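Long-range contacts in TbpB (Actinobacillus pleuropneumoniae, PDB 3HOL), which probably captures host transferrin at the bacterial cell surface as the lipoprotein half of the transferrin receptor, serving iron acquisition: residues Ala446-Ala451 against Asn464-Asp469; Gly486-Lys491 against Ala499-Lys504; Ile195-Ala200 against Ala210-Asp215; Gln232-Gly237 against Gly248-Asn253; Asn145-Thr150 against Pro166-Tyr171. All coordinates share one frame; numbering follows the deposited sequence.

Interaction 1 of 5, residues Ala446-Ala451 against Asn464-Asp469; sequences AKTSDA and NVKFND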
# COMPACT_ATOMS: atom_id res chain seq x y z
N ALA A 446 -21.53 18.80 0.06
CA ALA A 446 -21.87 19.14 1.43
C ALA A 446 -22.24 20.62 1.51
O ALA A 446 -21.71 21.44 0.75
CB ALA A 446 -20.71 18.86 2.33
N LYS A 447 -23.16 20.95 2.43
CA LYS A 447 -23.54 22.35 2.66
C LYS A 447 -24.03 22.53 4.09
O LYS A 447 -24.34 21.56 4.80
CB LYS A 447 -24.67 22.75 1.70
CG LYS A 447 -25.92 21.90 1.87
CD LYS A 447 -27.04 22.31 0.95
CE LYS A 447 -27.99 23.21 1.72
NZ LYS A 447 -29.18 23.49 0.91
N THR A 448 -24.11 23.79 4.50
CA THR A 448 -24.77 24.13 5.76
C THR A 448 -26.20 24.49 5.43
O THR A 448 -26.57 24.61 4.24
CB THR A 448 -24.12 25.36 6.44
OG1 THR A 448 -24.21 26.48 5.55
CG2 THR A 448 -22.65 25.11 6.74
N SER A 449 -27.01 24.67 6.46
CA SER A 449 -28.32 25.30 6.33
C SER A 449 -28.20 26.69 5.68
O SER A 449 -27.05 27.22 5.47
CB SER A 449 -28.96 25.42 7.72
OG SER A 449 -28.20 26.32 8.54
N ASP A 450 -29.34 27.31 5.35
CA ASP A 450 -29.27 28.66 4.80
C ASP A 450 -28.62 29.65 5.79
O ASP A 450 -27.76 30.41 5.40
CB ASP A 450 -30.62 29.17 4.28
CG ASP A 450 -30.47 30.31 3.22
OD1 ASP A 450 -30.85 30.09 2.04
OD2 ASP A 450 -29.96 31.41 3.55
N ALA A 451 -28.99 29.60 7.07
CA ALA A 451 -28.39 30.50 8.07
C ALA A 451 -26.98 30.10 8.54
O ALA A 451 -26.31 30.90 9.22
CB ALA A 451 -29.30 30.65 9.29
N ASN A 464 -22.37 33.69 11.26
CA ASN A 464 -22.31 32.23 11.13
C ASN A 464 -21.52 31.82 9.90
O ASN A 464 -21.63 32.46 8.85
CB ASN A 464 -23.71 31.67 11.00
CG ASN A 464 -24.48 31.72 12.28
OD1 ASN A 464 -23.95 32.09 13.34
ND2 ASN A 464 -25.74 31.32 12.21
N VAL A 465 -20.74 30.74 9.99
CA VAL A 465 -20.14 30.18 8.78
C VAL A 465 -21.22 29.56 7.89
O VAL A 465 -22.17 28.93 8.39
CB VAL A 465 -19.06 29.12 9.08
CG1 VAL A 465 -18.01 29.68 10.00
CG2 VAL A 465 -19.67 27.83 9.67
N LYS A 466 -21.05 29.72 6.58
CA LYS A 466 -21.91 29.05 5.59
C LYS A 466 -21.08 28.34 4.53
O LYS A 466 -20.03 28.84 4.11
CB LYS A 466 -22.85 30.05 4.92
CG LYS A 466 -23.68 30.84 5.92
CD LYS A 466 -24.46 31.95 5.25
CE LYS A 466 -25.09 32.85 6.32
NZ LYS A 466 -25.94 33.93 5.72
N PHE A 467 -21.55 27.17 4.09
CA PHE A 467 -20.92 26.44 3.00
C PHE A 467 -21.98 25.97 2.01
O PHE A 467 -23.06 25.52 2.42
CB PHE A 467 -20.13 25.24 3.56
CG PHE A 467 -18.91 25.63 4.35
CD1 PHE A 467 -17.70 25.94 3.70
CD2 PHE A 467 -18.96 25.70 5.75
CE1 PHE A 467 -16.57 26.33 4.44
CE2 PHE A 467 -17.83 26.07 6.50
CZ PHE A 467 -16.63 26.39 5.84
N ASN A 468 -21.67 26.10 0.72
CA ASN A 468 -22.45 25.45 -0.33
C ASN A 468 -21.57 24.75 -1.37
O ASN A 468 -20.44 25.20 -1.62
CB ASN A 468 -23.33 26.47 -1.05
CG ASN A 468 -24.40 27.00 -0.17
OD1 ASN A 468 -25.54 26.48 -0.18
ND2 ASN A 468 -24.05 28.00 0.65
N ASP A 469 -22.10 23.68 -1.98
CA ASP A 469 -21.44 23.02 -3.11
C ASP A 469 -19.99 22.54 -2.82
O ASP A 469 -19.12 22.51 -3.72
CB ASP A 469 -21.50 23.91 -4.39
CG ASP A 469 -22.62 23.49 -5.39
OD1 ASP A 469 -23.31 22.46 -5.19
OD2 ASP A 469 -22.79 24.18 -6.44
O HOH W 1 -26.51 26.66 2.85
O HOH W 2 -25.61 29.04 3.51
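Lys-447 and Thr-448 come up against Phe-467 and Asn-468 where the two segments run roughly antiparallel, their end-to-end directions 145° apart. The backbones are nearest at Lys-447 and Asn-468, whose CA atoms lie 4.4 Å from each other, and they have drawn apart by Ala-451 and Asn-464. One main-chain bond joins them, from Thr-448 N to Phe-467 O at 2.9 Å. Its neighbour is made by a side chain instead: Phe-467 N gives its proton to Thr-448 OG1 over 3.1 Å in a nearly straight bond (165°). That hydroxyl is put between the backbone N and the carbonyl carbon (chi1 59°) and passes its own proton to Ser-449 O, which fixes its rotation. Segment 446-451 continues strand 441-447 of the C-lobe barrel and 464-469 is the loop leading into strand 470-477; at Thr-448 a side-chain acceptor serves beside the one backbone bond. Thr-448 CG2 meets the edge of the Phe-467 ring near CD2, at 3.9 Å, while Val-386 of strand 375-387 packs on the same phenylalanine. Further out, the extended chain of Lys-466 passes close to the carbonyl oxygens of Asp-450 and Ala-451, with CD 3.6 Å from Asp-450 O. Asn-464 ND2 reaches Ala-451 O at 3.1 Å; the acceptor lies in the plane of the asparagine amide, but the donor stands well above the plane of the acceptor carbonyl.

Interaction 2 of 5, residues Gly486-Lys491 against Ala499-Lys504; sequences GQFHHK and AVFGAK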
# COMPACT_ATOMS: atom_id res chain seq x y z
N GLY A 486 -16.30 8.85 4.28
CA GLY A 486 -15.89 9.80 3.24
C GLY A 486 -15.35 11.07 3.84
O GLY A 486 -15.11 11.15 5.05
N GLN A 487 -15.14 12.06 2.99
CA GLN A 487 -14.42 13.25 3.41
C GLN A 487 -14.77 14.42 2.53
O GLN A 487 -15.18 14.26 1.39
CB GLN A 487 -12.91 13.02 3.35
CG GLN A 487 -12.42 12.72 1.96
CD GLN A 487 -11.37 11.64 1.93
OE1 GLN A 487 -11.65 10.43 2.11
NE2 GLN A 487 -10.13 12.06 1.66
N PHE A 488 -14.62 15.60 3.09
CA PHE A 488 -14.78 16.80 2.30
C PHE A 488 -13.88 17.85 2.91
O PHE A 488 -13.57 17.80 4.10
CB PHE A 488 -16.24 17.25 2.22
CG PHE A 488 -16.98 17.40 3.58
CD1 PHE A 488 -17.03 18.64 4.24
CD2 PHE A 488 -17.70 16.33 4.12
CE1 PHE A 488 -17.76 18.80 5.45
CE2 PHE A 488 -18.43 16.46 5.35
CZ PHE A 488 -18.46 17.69 6.01
N HIS A 489 -13.43 18.78 2.07
CA HIS A 489 -12.67 19.91 2.56
C HIS A 489 -12.86 21.12 1.63
O HIS A 489 -13.24 20.99 0.46
CB HIS A 489 -11.20 19.56 2.73
CG HIS A 489 -10.54 19.16 1.45
ND1 HIS A 489 -10.71 17.91 0.88
CD2 HIS A 489 -9.72 19.84 0.61
CE1 HIS A 489 -10.02 17.84 -0.24
NE2 HIS A 489 -9.41 19.00 -0.43
N HIS A 490 -12.63 22.29 2.18
CA HIS A 490 -12.84 23.51 1.43
C HIS A 490 -12.11 24.63 2.14
O HIS A 490 -11.91 24.58 3.37
CB HIS A 490 -14.33 23.83 1.31
CG HIS A 490 -14.60 25.02 0.46
ND1 HIS A 490 -14.52 24.99 -0.92
CD2 HIS A 490 -14.90 26.29 0.79
CE1 HIS A 490 -14.79 26.19 -1.40
NE2 HIS A 490 -15.02 27.00 -0.38
N LYS A 491 -11.66 25.61 1.37
CA LYS A 491 -10.94 26.75 1.93
C LYS A 491 -11.25 27.98 1.09
O LYS A 491 -11.16 27.95 -0.14
CB LYS A 491 -9.44 26.45 1.96
CG LYS A 491 -8.55 27.61 2.38
CD LYS A 491 -7.10 27.22 2.21
CE LYS A 491 -6.17 28.42 2.34
NZ LYS A 491 -4.77 27.92 2.53
N ALA A 499 -13.07 17.50 7.08
CA ALA A 499 -13.97 16.63 7.81
C ALA A 499 -13.76 15.22 7.30
O ALA A 499 -13.66 15.00 6.09
CB ALA A 499 -15.43 17.07 7.56
N VAL A 500 -13.68 14.25 8.22
CA VAL A 500 -13.72 12.83 7.85
C VAL A 500 -14.81 12.13 8.64
O VAL A 500 -15.00 12.44 9.82
CB VAL A 500 -12.35 12.11 8.08
CG1 VAL A 500 -11.33 12.63 7.09
CG2 VAL A 500 -11.85 12.32 9.53
N PHE A 501 -15.53 11.20 8.01
CA PHE A 501 -16.63 10.54 8.71
C PHE A 501 -16.72 9.04 8.41
O PHE A 501 -16.24 8.57 7.38
CB PHE A 501 -17.98 11.25 8.39
CG PHE A 501 -18.37 11.23 6.93
CD1 PHE A 501 -19.06 10.14 6.39
CD2 PHE A 501 -18.04 12.29 6.10
CE1 PHE A 501 -19.43 10.12 5.05
CE2 PHE A 501 -18.42 12.30 4.76
CZ PHE A 501 -19.10 11.20 4.23
N GLY A 502 -17.40 8.30 9.29
CA GLY A 502 -17.63 6.89 9.09
C GLY A 502 -18.94 6.50 9.77
O GLY A 502 -19.32 7.15 10.73
N ALA A 503 -19.61 5.45 9.27
CA ALA A 503 -20.92 5.03 9.78
C ALA A 503 -21.17 3.55 9.51
O ALA A 503 -20.76 3.02 8.49
CB ALA A 503 -22.04 5.88 9.16
N LYS A 504 -21.89 2.91 10.44
CA LYS A 504 -22.19 1.49 10.36
C LYS A 504 -23.67 1.34 9.99
O LYS A 504 -24.50 2.09 10.50
CB LYS A 504 -21.92 0.84 11.72
CG LYS A 504 -22.36 -0.61 11.80
CD LYS A 504 -21.30 -1.56 11.32
CE LYS A 504 -20.88 -2.46 12.47
NZ LYS A 504 -20.14 -3.63 11.95
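Phe-488 and Phe-501 stand on the same face of an antiparallel pair, their side chains crossing at about a right angle, and they touch where Phe-488 CD2 approaches Phe-501 CE2 at 4.1 Å. Each ring lies back across the neighbouring strand. Phe-488, with CG between its backbone N and carbonyl carbon (chi1 52°), presents a face to the methyl of Ala-499, whose CB sits 3.6 Å from the ring centroid in a CH-pi contact. Phe-501 has nearly the same first torsion and, from the antiparallel partner strand, lies over Gly-486, with the glycine CA 3.9 Å from its centroid. Gly-486, with no side chain, lets the ring come down on its backbone. Gly-486 with Phe-501 and Phe-488 with Ala-499 are hydrogen-bonded pairs; Gln-487 and Val-500 form the non-hydrogen-bonded pair between them and point to the other face, touching through Gln-487 CB and Val-500 CG1 at 4.1 Å. The amide of Gln-487 turns outward to Ser-279. This is the hairpin 483-492/495-508 of the C-lobe barrel, and Phe-431 and Phe-408 extend the aromatic cluster on the phenylalanine side. Four backbone bonds, among them Phe-501 N to Gly-486 O at 3.0 Å, serve the peptides of the two bonded pairs, while Gln-487 and Val-500 pair with Ser-473 and Asp-383; across this contact the rings rest on a methyl and on a glycine peptide, held by dispersion and CH-pi packing.

Interaction 3 of 5, residues Ile195-Ala200 against Ala210-Asp215; sequences IYTVNA and AATASD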
# COMPACT_ATOMS: atom_id res chain seq x y z
N ILE A 195 12.68 -20.08 -17.23
CA ILE A 195 13.45 -20.42 -16.05
C ILE A 195 12.50 -20.70 -14.87
O ILE A 195 12.68 -21.66 -14.14
CB ILE A 195 14.51 -19.32 -15.69
CG1 ILE A 195 15.41 -18.95 -16.90
CG2 ILE A 195 15.40 -19.77 -14.51
CD1 ILE A 195 16.32 -20.14 -17.48
N TYR A 196 11.48 -19.85 -14.70
CA TYR A 196 10.43 -20.08 -13.74
C TYR A 196 9.09 -19.79 -14.38
O TYR A 196 8.98 -18.93 -15.28
CB TYR A 196 10.57 -19.12 -12.54
CG TYR A 196 11.87 -19.25 -11.76
CD1 TYR A 196 11.95 -20.11 -10.65
CD2 TYR A 196 12.99 -18.49 -12.09
CE1 TYR A 196 13.12 -20.24 -9.91
CE2 TYR A 196 14.18 -18.58 -11.34
CZ TYR A 196 14.24 -19.50 -10.27
OH TYR A 196 15.38 -19.63 -9.49
N THR A 197 8.06 -20.44 -13.88
CA THR A 197 6.72 -19.94 -14.10
C THR A 197 6.25 -19.42 -12.77
O THR A 197 6.75 -19.83 -11.72
CB THR A 197 5.76 -21.03 -14.64
OG1 THR A 197 5.77 -22.15 -13.74
CG2 THR A 197 6.20 -21.48 -16.06
N VAL A 198 5.30 -18.50 -12.80
CA VAL A 198 4.79 -17.91 -11.58
C VAL A 198 3.23 -17.93 -11.53
O VAL A 198 2.55 -17.96 -12.57
CB VAL A 198 5.28 -16.44 -11.39
CG1 VAL A 198 6.83 -16.32 -11.34
CG2 VAL A 198 4.76 -15.57 -12.44
N ASN A 199 2.70 -17.96 -10.32
CA ASN A 199 1.26 -17.99 -10.08
C ASN A 199 1.04 -17.20 -8.82
O ASN A 199 1.78 -17.38 -7.85
CB ASN A 199 0.78 -19.42 -9.84
CG ASN A 199 0.78 -20.22 -11.10
OD1 ASN A 199 -0.23 -20.26 -11.81
ND2 ASN A 199 1.92 -20.82 -11.44
N ALA A 200 0.07 -16.28 -8.85
CA ALA A 200 -0.24 -15.54 -7.66
C ALA A 200 -1.69 -15.10 -7.62
O ALA A 200 -2.37 -15.03 -8.67
CB ALA A 200 0.71 -14.29 -7.49
N ALA A 210 3.62 -18.25 -5.81
CA ALA A 210 4.73 -19.18 -5.93
C ALA A 210 5.49 -19.04 -7.24
O ALA A 210 4.92 -18.68 -8.28
CB ALA A 210 4.20 -20.64 -5.76
N ALA A 211 6.79 -19.35 -7.21
CA ALA A 211 7.54 -19.48 -8.47
C ALA A 211 7.90 -20.95 -8.60
O ALA A 211 8.37 -21.56 -7.62
CB ALA A 211 8.83 -18.61 -8.46
N THR A 212 7.65 -21.52 -9.77
CA THR A 212 7.96 -22.93 -10.03
C THR A 212 9.18 -23.03 -10.92
O THR A 212 9.16 -22.49 -12.03
CB THR A 212 6.77 -23.63 -10.74
OG1 THR A 212 5.63 -23.53 -9.89
CG2 THR A 212 7.08 -25.13 -11.05
N ALA A 213 10.25 -23.67 -10.42
CA ALA A 213 11.46 -23.84 -11.23
C ALA A 213 11.16 -24.68 -12.45
O ALA A 213 10.59 -25.79 -12.32
CB ALA A 213 12.57 -24.46 -10.43
N SER A 214 11.55 -24.21 -13.64
CA SER A 214 11.21 -24.95 -14.88
C SER A 214 12.14 -26.15 -15.10
O SER A 214 11.74 -27.11 -15.73
CB SER A 214 11.22 -24.03 -16.12
OG SER A 214 10.38 -22.89 -15.93
N ASP A 215 13.35 -26.10 -14.56
CA ASP A 215 14.31 -27.21 -14.62
C ASP A 215 14.66 -27.57 -13.19
O ASP A 215 15.35 -26.81 -12.52
CB ASP A 215 15.56 -26.80 -15.43
CG ASP A 215 16.58 -27.96 -15.59
OD1 ASP A 215 16.45 -29.01 -14.89
OD2 ASP A 215 17.51 -27.80 -16.40
O HOH W 3 14.70 -23.63 -13.72
O HOH W 4 7.71 -23.92 -14.29
O HOH W 5 4.12 -21.21 -9.75
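Tyr-196, Val-198 and Ala-211 make the close-packed face of this antiparallel pair, and Thr-197, Asn-199 and Thr-212 its wet one. On the buried face Ala-211 CB touches two larger groups, 4.1 Å from Tyr-196 CD1 and 4.2 Å from Val-198 CG1. With CG anti to the carbonyl carbon (chi1 -61°), the tyrosine ring brings CD1 to 3.8 Å from Ala-213 CA. Phe-250 meets this ring edge-to-face, and Phe-227 and Leu-188 also pack on the tyrosine. The two strands form the hairpin 193-203/206-213 of the N-lobe barrel, with Thr-197/Thr-212 and Asn-199/Ala-210 as its hydrogen-bonded pairs; the shortest of their bonds runs from Thr-212 N to Thr-197 O at 2.7 Å. Ile-195 and Tyr-196 both face Leu-188 on the adjoining strand, a classic beta bulge, and Ser-214 N still closes on Ile-195 O at the end of the pairing. On the opposite face Thr-197 and Thr-212 run alongside each other in the same direction, but their hydroxyls do not bond to each other: the nearest approach is Thr-197 OG1 to Thr-212 CB, 3.5 Å. Water takes up the polar groups instead. One molecule is shared by Thr-197 OG1 and the carbonyl of Thr-212, with a weak link to Ser-214 OG. A second accepts a proton from Asn-199 ND2 at 2.8 Å, donates to Ala-210 O and also binds Thr-212 OG1, tying three residues of the two strands together where direct side-chain contact is slight.

Interaction 4 of 5, residues Gln232-Gly237 against Gly248-Asn253; sequences QSLEGG and GKFVAN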
# COMPACT_ATOMS: atom_id res chain seq x y z
N GLN A 232 7.74 -20.60 -2.42
CA GLN A 232 6.38 -20.31 -1.97
C GLN A 232 6.33 -18.91 -1.43
O GLN A 232 5.38 -18.56 -0.71
CB GLN A 232 5.96 -21.29 -0.84
CG GLN A 232 5.93 -22.77 -1.19
CD GLN A 232 5.31 -23.12 -2.56
OE1 GLN A 232 5.97 -23.77 -3.39
NE2 GLN A 232 4.05 -22.70 -2.79
N SER A 233 7.33 -18.08 -1.73
CA SER A 233 7.37 -16.74 -1.12
C SER A 233 7.42 -15.63 -2.18
O SER A 233 8.18 -14.65 -2.06
CB SER A 233 8.54 -16.61 -0.14
OG SER A 233 9.79 -16.81 -0.82
N LEU A 234 6.63 -15.79 -3.23
CA LEU A 234 6.52 -14.71 -4.21
C LEU A 234 5.55 -13.68 -3.66
O LEU A 234 4.42 -14.01 -3.29
CB LEU A 234 5.99 -15.25 -5.55
CG LEU A 234 6.05 -14.21 -6.70
CD1 LEU A 234 6.39 -14.90 -8.04
CD2 LEU A 234 4.76 -13.46 -6.82
N GLU A 235 5.97 -12.42 -3.62
CA GLU A 235 5.10 -11.34 -3.12
C GLU A 235 5.51 -10.09 -3.82
O GLU A 235 6.74 -9.78 -3.94
CB GLU A 235 5.23 -11.14 -1.58
CG GLU A 235 4.07 -10.33 -0.87
CD GLU A 235 4.13 -8.79 -1.01
OE1 GLU A 235 5.18 -8.21 -1.41
OE2 GLU A 235 3.09 -8.14 -0.67
N GLY A 236 4.50 -9.34 -4.28
CA GLY A 236 4.80 -8.03 -4.88
C GLY A 236 3.59 -7.13 -4.86
O GLY A 236 2.63 -7.45 -4.19
N GLY A 237 3.65 -6.02 -5.58
CA GLY A 237 2.56 -5.06 -5.58
C GLY A 237 2.35 -4.42 -6.93
O GLY A 237 3.25 -4.46 -7.81
N GLY A 248 8.13 -6.97 -7.67
CA GLY A 248 8.10 -7.91 -6.52
C GLY A 248 9.31 -8.80 -6.45
O GLY A 248 10.34 -8.55 -7.11
N LYS A 249 9.21 -9.83 -5.61
CA LYS A 249 10.39 -10.66 -5.33
C LYS A 249 9.95 -12.05 -4.92
O LYS A 249 8.78 -12.27 -4.56
CB LYS A 249 11.26 -10.04 -4.20
CG LYS A 249 10.70 -10.34 -2.78
CD LYS A 249 11.47 -9.56 -1.69
CE LYS A 249 11.17 -10.07 -0.27
NZ LYS A 249 9.68 -10.02 0.01
N PHE A 250 10.89 -12.98 -4.97
CA PHE A 250 10.68 -14.22 -4.27
C PHE A 250 11.99 -14.75 -3.72
O PHE A 250 13.10 -14.36 -4.18
CB PHE A 250 9.95 -15.28 -5.11
CG PHE A 250 10.75 -15.82 -6.27
CD1 PHE A 250 11.72 -16.77 -6.08
CD2 PHE A 250 10.45 -15.41 -7.58
CE1 PHE A 250 12.44 -17.31 -7.16
CE2 PHE A 250 11.16 -15.95 -8.70
CZ PHE A 250 12.18 -16.90 -8.47
N VAL A 251 11.86 -15.67 -2.77
CA VAL A 251 13.05 -16.35 -2.22
C VAL A 251 12.91 -17.86 -2.40
O VAL A 251 11.86 -18.44 -2.05
CB VAL A 251 13.27 -16.00 -0.74
CG1 VAL A 251 14.70 -16.48 -0.23
CG2 VAL A 251 13.04 -14.52 -0.48
N ALA A 252 13.95 -18.52 -2.93
CA ALA A 252 13.93 -19.99 -3.06
C ALA A 252 13.64 -20.62 -1.67
O ALA A 252 14.12 -20.10 -0.63
CB ALA A 252 15.28 -20.49 -3.62
N ASN A 253 12.88 -21.72 -1.64
CA ASN A 253 12.53 -22.37 -0.40
C ASN A 253 13.76 -22.88 0.39
O ASN A 253 13.72 -22.90 1.59
CB ASN A 253 11.50 -23.48 -0.61
CG ASN A 253 10.18 -22.96 -1.11
OD1 ASN A 253 9.80 -21.78 -0.90
ND2 ASN A 253 9.47 -23.83 -1.80
O HOH W 6 10.23 -19.23 0.59
O HOH W 7 8.96 -12.56 -0.50
O HOH W 8 7.92 -8.47 -1.81
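Ser-233 OG accepts a proton from Val-251 N at 3.1 Å, a side chain filling a place that a backbone carbonyl would hold in regular pairing. One step outward, Asn-253 OD1 takes the proton of Gln-232 N at 2.8 Å, and a water bridges it to Ser-233 OG. The serine hydroxyl reaches across because it lies between its own backbone N and carbonyl carbon (chi1 61°). These polar bonds finish the hairpin 231-239/245-251 of the N-lobe barrel at a corner of the chain, whereas ordinary antiparallel pairing prevails at Glu-235 and Lys-249. Beyond that pair Gly-236 and Gly-248 approach to 3.7 Å between CA atoms; neither residue has a side chain, which allows this close backbone approach. On the face of Leu-234 and Phe-250 the CB atoms lie 4.0 Å apart, and Ala-259 and Ala-211 pack against the phenylalanine. The other face carries charge. Lys-249 NZ reaches back through one water to Ser-233 O and through another to Glu-235 O, but stays 5.1 Å from Glu-235 OE1. Arg-206 pairs with that carboxylate in a salt bridge, and Tyr-30 receives the lysine in a cation-pi contact.

Interaction 5 of 5, residues Asn145-Thr150 against Pro166-Tyr171; sequences NDDYYT and PAKHKY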
# COMPACT_ATOMS: atom_id res chain seq x y z
N ASN A 145 33.72 -18.49 -19.01
CA ASN A 145 34.14 -17.17 -19.45
C ASN A 145 33.24 -16.59 -20.55
O ASN A 145 33.25 -15.39 -20.77
CB ASN A 145 35.61 -17.19 -19.91
CG ASN A 145 36.62 -17.37 -18.76
OD1 ASN A 145 36.40 -16.98 -17.60
ND2 ASN A 145 37.77 -17.94 -19.11
N ASP A 146 32.49 -17.43 -21.27
CA ASP A 146 31.58 -16.87 -22.29
C ASP A 146 30.24 -16.45 -21.68
O ASP A 146 29.47 -15.72 -22.31
CB ASP A 146 31.32 -17.86 -23.42
CG ASP A 146 32.62 -18.34 -24.09
OD1 ASP A 146 33.60 -17.59 -24.08
OD2 ASP A 146 32.63 -19.46 -24.64
N ASP A 147 29.99 -16.91 -20.44
CA ASP A 147 28.70 -16.68 -19.75
C ASP A 147 28.74 -15.53 -18.76
O ASP A 147 27.77 -14.76 -18.68
CB ASP A 147 28.22 -17.93 -19.01
CG ASP A 147 27.82 -19.04 -19.94
OD1 ASP A 147 26.73 -18.94 -20.52
OD2 ASP A 147 28.62 -20.00 -20.10
N TYR A 148 29.84 -15.43 -18.00
CA TYR A 148 29.95 -14.46 -16.87
C TYR A 148 31.29 -13.71 -16.84
O TYR A 148 32.31 -14.21 -17.37
CB TYR A 148 29.75 -15.16 -15.53
CG TYR A 148 28.49 -16.00 -15.47
CD1 TYR A 148 27.23 -15.39 -15.34
CD2 TYR A 148 28.55 -17.40 -15.54
CE1 TYR A 148 26.06 -16.15 -15.29
CE2 TYR A 148 27.35 -18.19 -15.50
CZ TYR A 148 26.13 -17.53 -15.36
OH TYR A 148 24.95 -18.25 -15.32
N TYR A 149 31.28 -12.54 -16.21
CA TYR A 149 32.48 -11.71 -16.07
C TYR A 149 33.29 -12.09 -14.83
O TYR A 149 34.09 -11.28 -14.33
CB TYR A 149 32.13 -10.22 -16.01
CG TYR A 149 31.40 -9.65 -17.21
CD1 TYR A 149 32.08 -9.36 -18.40
CD2 TYR A 149 30.04 -9.34 -17.12
CE1 TYR A 149 31.39 -8.83 -19.49
CE2 TYR A 149 29.36 -8.82 -18.19
CZ TYR A 149 30.04 -8.55 -19.37
OH TYR A 149 29.31 -8.01 -20.39
N THR A 150 33.09 -13.29 -14.30
CA THR A 150 33.82 -13.72 -13.09
C THR A 150 34.05 -15.23 -13.17
O THR A 150 33.52 -15.87 -14.05
CB THR A 150 33.04 -13.29 -11.77
OG1 THR A 150 33.89 -13.43 -10.62
CG2 THR A 150 31.74 -14.07 -11.62
N PRO A 166 25.65 -10.22 -21.73
CA PRO A 166 24.42 -10.09 -22.51
C PRO A 166 24.40 -10.96 -23.78
O PRO A 166 23.34 -11.38 -24.22
CB PRO A 166 24.37 -8.60 -22.86
CG PRO A 166 25.22 -7.96 -21.84
CD PRO A 166 26.31 -8.92 -21.54
N ALA A 167 25.56 -11.32 -24.30
CA ALA A 167 25.60 -12.20 -25.48
C ALA A 167 24.95 -13.55 -25.17
O ALA A 167 24.38 -14.19 -26.07
CB ALA A 167 27.07 -12.42 -25.95
N LYS A 168 25.03 -14.01 -23.92
CA LYS A 168 24.48 -15.32 -23.59
C LYS A 168 23.29 -15.32 -22.60
O LYS A 168 22.63 -16.34 -22.43
CB LYS A 168 25.59 -16.27 -23.12
CG LYS A 168 26.58 -16.64 -24.28
CD LYS A 168 27.41 -17.87 -23.93
CE LYS A 168 26.57 -19.13 -23.86
NZ LYS A 168 27.34 -20.24 -23.20
N HIS A 169 23.05 -14.20 -21.94
CA HIS A 169 21.98 -14.12 -20.93
C HIS A 169 21.24 -12.80 -21.00
O HIS A 169 21.86 -11.73 -21.04
CB HIS A 169 22.57 -14.33 -19.55
CG HIS A 169 23.15 -15.70 -19.39
ND1 HIS A 169 24.51 -15.95 -19.46
CD2 HIS A 169 22.55 -16.90 -19.27
CE1 HIS A 169 24.72 -17.25 -19.35
NE2 HIS A 169 23.55 -17.86 -19.25
N LYS A 170 19.90 -12.88 -21.04
CA LYS A 170 19.07 -11.70 -20.93
C LYS A 170 17.83 -12.11 -20.13
O LYS A 170 17.05 -12.97 -20.58
CB LYS A 170 18.65 -11.19 -22.29
CG LYS A 170 18.22 -9.73 -22.24
CD LYS A 170 17.13 -9.42 -23.34
CE LYS A 170 16.83 -7.92 -23.49
NZ LYS A 170 16.57 -7.33 -22.16
N TYR A 171 17.68 -11.53 -18.95
CA TYR A 171 16.63 -11.98 -18.05
C TYR A 171 15.38 -11.12 -18.18
O TYR A 171 15.33 -9.97 -17.71
CB TYR A 171 17.15 -11.93 -16.61
CG TYR A 171 18.44 -12.72 -16.48
CD1 TYR A 171 18.43 -14.11 -16.53
CD2 TYR A 171 19.66 -12.06 -16.34
CE1 TYR A 171 19.61 -14.83 -16.41
CE2 TYR A 171 20.86 -12.76 -16.21
CZ TYR A 171 20.84 -14.14 -16.26
OH TYR A 171 22.04 -14.83 -16.13
O HOH W 9 22.06 -17.42 -15.79
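Asp-147 and Lys-168 face each other across two irregular segments whose CA atoms come no nearer than 5.9 Å, at this same pair; residues 145-147 coil locally like a helix but lack its hydrogen bonds, and the contact is made by side chains. The lysine bends at chi3 (68°) and brings NZ to the oxygen end of the carboxylate in a salt bridge. The modelled distance from NZ to Asp-147 OD1 is 3.0 Å, although the position of that oxygen is less certain, and the approach to OD2 is weak at 3.4 Å. Before it reaches the charge, the aliphatic part of the lysine passes along Asp-146, with Lys-168 CD 3.4 Å from Asp-146 O and also near Asp-146 CB. Both segments belong to the long excursion between strands 119-133 and 171-178 of the N-lobe barrel, and their contact draws its two arms together just before the chain enters the second strand at Tyr-171. Backbone bonds between Asp-147 and Lys-165 and between Tyr-149 and Asp-163 hold the first arm against residues leading into the second. Next to the ion pair, the rings of Tyr-148 and His-169 are nearly parallel, their planes 8° apart, but strongly offset, with little overlap and centroids separated by 5.3 Å. The tyrosine hydroxyl is joined to that of Tyr-171 by one water, 3.0 Å from Tyr-148 OH and 2.6 Å from Tyr-171 OH. Trp-126 and Phe-128 meet the Tyr-171 ring edge-to-face. At the other end Tyr-149 reaches Pro-166 with its tip, OH lying 3.3 Å from CD of the proline ring.

The five contacts fall into two groups on opposite sides of the chain's centre, one in each barrel. In the C-lobe, interactions 1 and 2 have centres about 15 Å apart and touch where Phe-467 CE1 meets His-490 CD2 at 4.0 Å. In the N-lobe, interactions 3 and 4 are consecutive hairpins, about 11 Å between centres, joined through neighbouring strands 206-213 and 231-239; Ala-211 CB packs on Phe-250 CE2 at 3.5 Å and Val-198 CG1 on Leu-234 CD1 at 3.6 Å. Interaction 5 stands off in a loop of the same lobe, its nearest atoms about 6 Å from interaction 3. Between the lobes, interactions 2 and 4 are closest, with centres about 38 Å apart.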